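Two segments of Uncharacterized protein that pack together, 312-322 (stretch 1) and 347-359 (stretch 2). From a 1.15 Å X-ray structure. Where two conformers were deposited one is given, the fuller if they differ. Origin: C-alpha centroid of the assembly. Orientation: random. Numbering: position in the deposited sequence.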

# COMPACT_ATOMS: atom_id res chain seq x y z
N LEU A 312 10.65 5.38 -8.01
CA LEU A 312 9.98 4.12 -8.25
C LEU A 312 11.02 3.04 -7.98
O LEU A 312 11.97 2.89 -8.76
CB LEU A 312 9.47 4.03 -9.70
CG LEU A 312 8.68 5.22 -10.23
CD1 LEU A 312 8.15 4.87 -11.64
CD2 LEU A 312 7.56 5.65 -9.25
N VAL A 313 10.89 2.32 -6.88
CA VAL A 313 11.91 1.37 -6.45
C VAL A 313 11.34 -0.04 -6.32
O VAL A 313 10.31 -0.25 -5.67
CB VAL A 313 12.63 1.86 -5.17
CG1 VAL A 313 11.64 2.27 -4.05
CG2 VAL A 313 13.65 0.84 -4.70
N GLY A 314 12.04 -1.01 -6.91
CA GLY A 314 11.59 -2.38 -6.96
C GLY A 314 12.73 -3.31 -7.24
O GLY A 314 13.89 -3.00 -6.91
N THR A 315 12.43 -4.44 -7.87
CA THR A 315 13.41 -5.46 -8.18
C THR A 315 13.13 -6.05 -9.56
O THR A 315 12.00 -6.45 -9.86
CB THR A 315 13.46 -6.60 -7.15
OG1 THR A 315 14.34 -7.62 -7.64
CG2 THR A 315 12.06 -7.19 -6.81
N LYS A 316 14.15 -6.10 -10.41
CA LYS A 316 14.04 -6.75 -11.70
C LYS A 316 13.82 -8.26 -11.57
O LYS A 316 13.40 -8.91 -12.54
CB LYS A 316 15.25 -6.43 -12.60
CG LYS A 316 15.25 -5.00 -13.07
CD LYS A 316 16.52 -4.64 -13.81
CE LYS A 316 16.48 -3.24 -14.37
NZ LYS A 316 17.71 -2.96 -15.17
N GLY A 317 14.01 -8.80 -10.38
CA GLY A 317 13.67 -10.20 -10.09
C GLY A 317 12.22 -10.45 -9.76
O GLY A 317 11.84 -11.56 -9.45
N ASP A 318 11.40 -9.41 -9.77
CA ASP A 318 10.01 -9.56 -9.34
C ASP A 318 9.24 -10.51 -10.25
O ASP A 318 9.22 -10.30 -11.47
CB ASP A 318 9.32 -8.20 -9.32
CG ASP A 318 8.27 -8.11 -8.23
OD1 ASP A 318 7.39 -9.00 -8.17
OD2 ASP A 318 8.33 -7.17 -7.41
N ARG A 319 8.61 -11.51 -9.65
CA ARG A 319 7.71 -12.43 -10.33
C ARG A 319 6.25 -12.19 -9.93
O ARG A 319 5.38 -12.94 -10.35
CB ARG A 319 8.13 -13.88 -10.13
CG ARG A 319 9.55 -14.22 -10.55
CD ARG A 319 9.93 -13.67 -11.89
NE ARG A 319 9.04 -14.02 -12.99
CZ ARG A 319 9.05 -13.44 -14.20
NH1 ARG A 319 9.89 -12.45 -14.49
NH2 ARG A 319 8.18 -13.83 -15.13
N ASP A 320 6.01 -11.15 -9.13
CA ASP A 320 4.63 -10.82 -8.72
C ASP A 320 4.03 -9.66 -9.49
O ASP A 320 2.84 -9.69 -9.81
CB ASP A 320 4.55 -10.46 -7.25
CG ASP A 320 4.70 -11.63 -6.31
OD1 ASP A 320 5.42 -12.59 -6.62
OD2 ASP A 320 4.08 -11.57 -5.22
N VAL A 321 4.83 -8.62 -9.74
CA VAL A 321 4.42 -7.45 -10.51
C VAL A 321 5.53 -7.11 -11.52
O VAL A 321 6.71 -7.24 -11.20
CB VAL A 321 4.09 -6.22 -9.63
CG1 VAL A 321 2.88 -6.51 -8.73
CG2 VAL A 321 5.25 -5.85 -8.84
N PRO A 322 5.15 -6.69 -12.73
CA PRO A 322 6.13 -6.60 -13.81
C PRO A 322 7.02 -5.39 -13.68
O PRO A 322 6.54 -4.25 -13.64
CB PRO A 322 5.26 -6.50 -15.06
CG PRO A 322 3.99 -5.89 -14.59
CD PRO A 322 3.79 -6.44 -13.21
N ASP A 347 18.79 -7.92 -9.74
CA ASP A 347 18.33 -8.57 -10.95
C ASP A 347 17.51 -9.84 -10.68
O ASP A 347 16.82 -10.33 -11.58
CB ASP A 347 19.51 -8.93 -11.86
CG ASP A 347 20.08 -7.74 -12.61
OD1 ASP A 347 19.42 -6.69 -12.71
OD2 ASP A 347 21.21 -7.90 -13.15
N ALA A 348 17.54 -10.39 -9.47
CA ALA A 348 16.96 -11.71 -9.22
C ALA A 348 16.20 -11.89 -7.91
O ALA A 348 15.43 -12.86 -7.81
CB ALA A 348 18.02 -12.81 -9.38
N LEU A 349 16.37 -11.02 -6.92
CA LEU A 349 15.57 -11.15 -5.70
C LEU A 349 14.10 -11.01 -6.08
O LEU A 349 13.74 -10.15 -6.88
CB LEU A 349 15.92 -10.10 -4.66
CG LEU A 349 17.32 -10.20 -4.03
CD1 LEU A 349 17.49 -9.04 -3.07
CD2 LEU A 349 17.52 -11.58 -3.37
N ASP A 350 13.26 -11.87 -5.50
CA ASP A 350 11.83 -11.86 -5.81
C ASP A 350 11.09 -10.80 -4.99
O ASP A 350 11.68 -10.01 -4.26
CB ASP A 350 11.25 -13.27 -5.70
CG ASP A 350 11.07 -13.76 -4.28
OD1 ASP A 350 10.94 -12.95 -3.34
OD2 ASP A 350 11.01 -15.00 -4.12
N HIS A 351 9.78 -10.72 -5.19
CA HIS A 351 8.96 -9.67 -4.58
C HIS A 351 9.08 -9.65 -3.06
O HIS A 351 9.02 -8.60 -2.42
CB HIS A 351 7.51 -9.93 -4.97
CG HIS A 351 6.54 -8.81 -4.70
ND1 HIS A 351 6.57 -7.60 -5.37
CD2 HIS A 351 5.43 -8.76 -3.90
CE1 HIS A 351 5.53 -6.86 -5.00
NE2 HIS A 351 4.81 -7.54 -4.13
N VAL A 352 9.20 -10.82 -2.47
CA VAL A 352 9.29 -10.94 -1.02
C VAL A 352 10.72 -10.69 -0.53
O VAL A 352 10.97 -9.90 0.38
CB VAL A 352 8.77 -12.30 -0.54
CG1 VAL A 352 8.90 -12.43 0.96
CG2 VAL A 352 7.32 -12.49 -1.01
N GLN A 353 11.66 -11.37 -1.16
CA GLN A 353 13.05 -11.23 -0.77
C GLN A 353 13.56 -9.79 -0.87
O GLN A 353 14.42 -9.36 -0.09
CB GLN A 353 13.94 -12.12 -1.64
CG GLN A 353 13.65 -13.61 -1.54
CD GLN A 353 14.24 -14.41 -2.69
OE1 GLN A 353 14.37 -13.94 -3.83
NE2 GLN A 353 14.61 -15.65 -2.39
N ALA A 354 13.10 -9.07 -1.89
CA ALA A 354 13.55 -7.71 -2.14
C ALA A 354 13.01 -6.71 -1.13
O ALA A 354 13.52 -5.60 -1.05
CB ALA A 354 13.18 -7.27 -3.55
N HIS A 355 11.95 -7.07 -0.41
CA HIS A 355 11.22 -6.10 0.39
C HIS A 355 12.11 -5.30 1.36
O HIS A 355 12.03 -4.07 1.35
CB HIS A 355 10.07 -6.81 1.07
CG HIS A 355 9.22 -5.92 1.93
ND1 HIS A 355 8.73 -4.71 1.50
CD2 HIS A 355 8.74 -6.11 3.18
CE1 HIS A 355 7.96 -4.19 2.45
NE2 HIS A 355 7.96 -5.02 3.48
N PRO A 356 12.95 -5.94 2.18
CA PRO A 356 13.74 -5.11 3.11
C PRO A 356 14.76 -4.21 2.41
O PRO A 356 15.10 -3.13 2.92
CB PRO A 356 14.42 -6.13 4.03
CG PRO A 356 14.38 -7.42 3.29
CD PRO A 356 13.14 -7.38 2.43
N PHE A 357 15.25 -4.64 1.24
CA PHE A 357 16.14 -3.81 0.43
C PHE A 357 15.40 -2.58 -0.08
O PHE A 357 15.93 -1.46 -0.07
CB PHE A 357 16.72 -4.61 -0.74
CG PHE A 357 17.61 -5.76 -0.33
CD1 PHE A 357 17.06 -6.97 0.02
CD2 PHE A 357 19.00 -5.63 -0.28
CE1 PHE A 357 17.84 -8.02 0.42
CE2 PHE A 357 19.79 -6.70 0.13
CZ PHE A 357 19.21 -7.89 0.48
N VAL A 358 14.17 -2.77 -0.55
CA VAL A 358 13.33 -1.67 -1.00
C VAL A 358 13.01 -0.72 0.16
O VAL A 358 13.10 0.51 -0.01
CB VAL A 358 12.07 -2.19 -1.70
CG1 VAL A 358 11.07 -1.06 -1.94
CG2 VAL A 358 12.45 -2.90 -3.01
N LEU A 359 12.66 -1.27 1.33
CA LEU A 359 12.41 -0.40 2.49
C LEU A 359 13.62 0.48 2.80
O LEU A 359 13.48 1.67 3.13
CB LEU A 359 11.95 -1.24 3.69
CG LEU A 359 11.58 -0.56 5.02
CD1 LEU A 359 10.62 0.58 4.86
CD2 LEU A 359 11.03 -1.59 6.01
O HOH W 1 19.90 -5.06 -14.73
O HOH W 2 13.32 -13.81 -9.30
O HOH W 3 8.19 -12.54 -6.94

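Gly 317 lies so close to the backbone of the second stretch that a side chain would not fit: its CA sits 3.7 Å from Ala 348 CA and 3.2 Å from Leu 349 O, the latter a CA-H...O contact, and a CB built ideally here would come within 2.3 Å of both Leu 349 O and Ala 348 C. The two stretches therefore meet backbone to backbone at this point. Gly 317 belongs to a type I turn from Thr 315 to Asp 318, closed by the bond from Asp 318 N to Thr 315 O (3.0 Å). Within the turn, Thr 315 OG1 accepts from Gly 317 N (3.0 Å) and donates to Leu 349 O (2.7 Å), so one hydroxyl both braces the turn and ties it to the other stretch. The methyl of the same side chain packs on Ala 354, with CG2 3.4 Å from Ala 354 CB.

His 351 has the largest area covered by the opposing stretch. Its ND1 donates to Asp 318 OD2 (2.7 Å, 166°), with the carboxylate oxygen near the plane of the ring, as suits a nitrogen donor. Asp 318 is itself held in place: its OD1 accepts from Asp 320 N (2.7 Å) and Val 321 N (3.0 Å), so the loop that follows folds around the same carboxylate that receives the histidine. That fold sets Asp 320 CB over one face of the imidazole, 3.9 Å from the ring centroid and 20° off the normal, a CH-pi contact. His 351 NE2 is bonded elsewhere in the structure.

The chain leading into the helix is braced by a reciprocal pair: Asp 350 N donates to Gln 353 OE1 (2.9 Å), while Gln 353 N donates to Asp 350 OD1 (2.8 Å). Farther along, Val 358 points toward the strand, and its CG1 meets Val 313 CG1 at 4.0 Å; this is an apolar contact between buried side chains. Val 358 CG2 also approaches Gly 314 CA at 4.1 Å.

Water extends the contact at three places. Water 2 donates to Gly 317 O (2.7 Å) and Ala 348 O (2.8 Å), joining two carbonyls that cannot bond to each other. Water 3 accepts from Arg 319 N (2.9 Å) and His 351 N (3.0 Å) and donates to Asp 320 OD1 (2.8 Å). At the exposed margin, water 1 accepts from Lys 316 NZ (3.1 Å) and donates to Asp 347 OD1 (2.6 Å), linking two charged side chains indirectly.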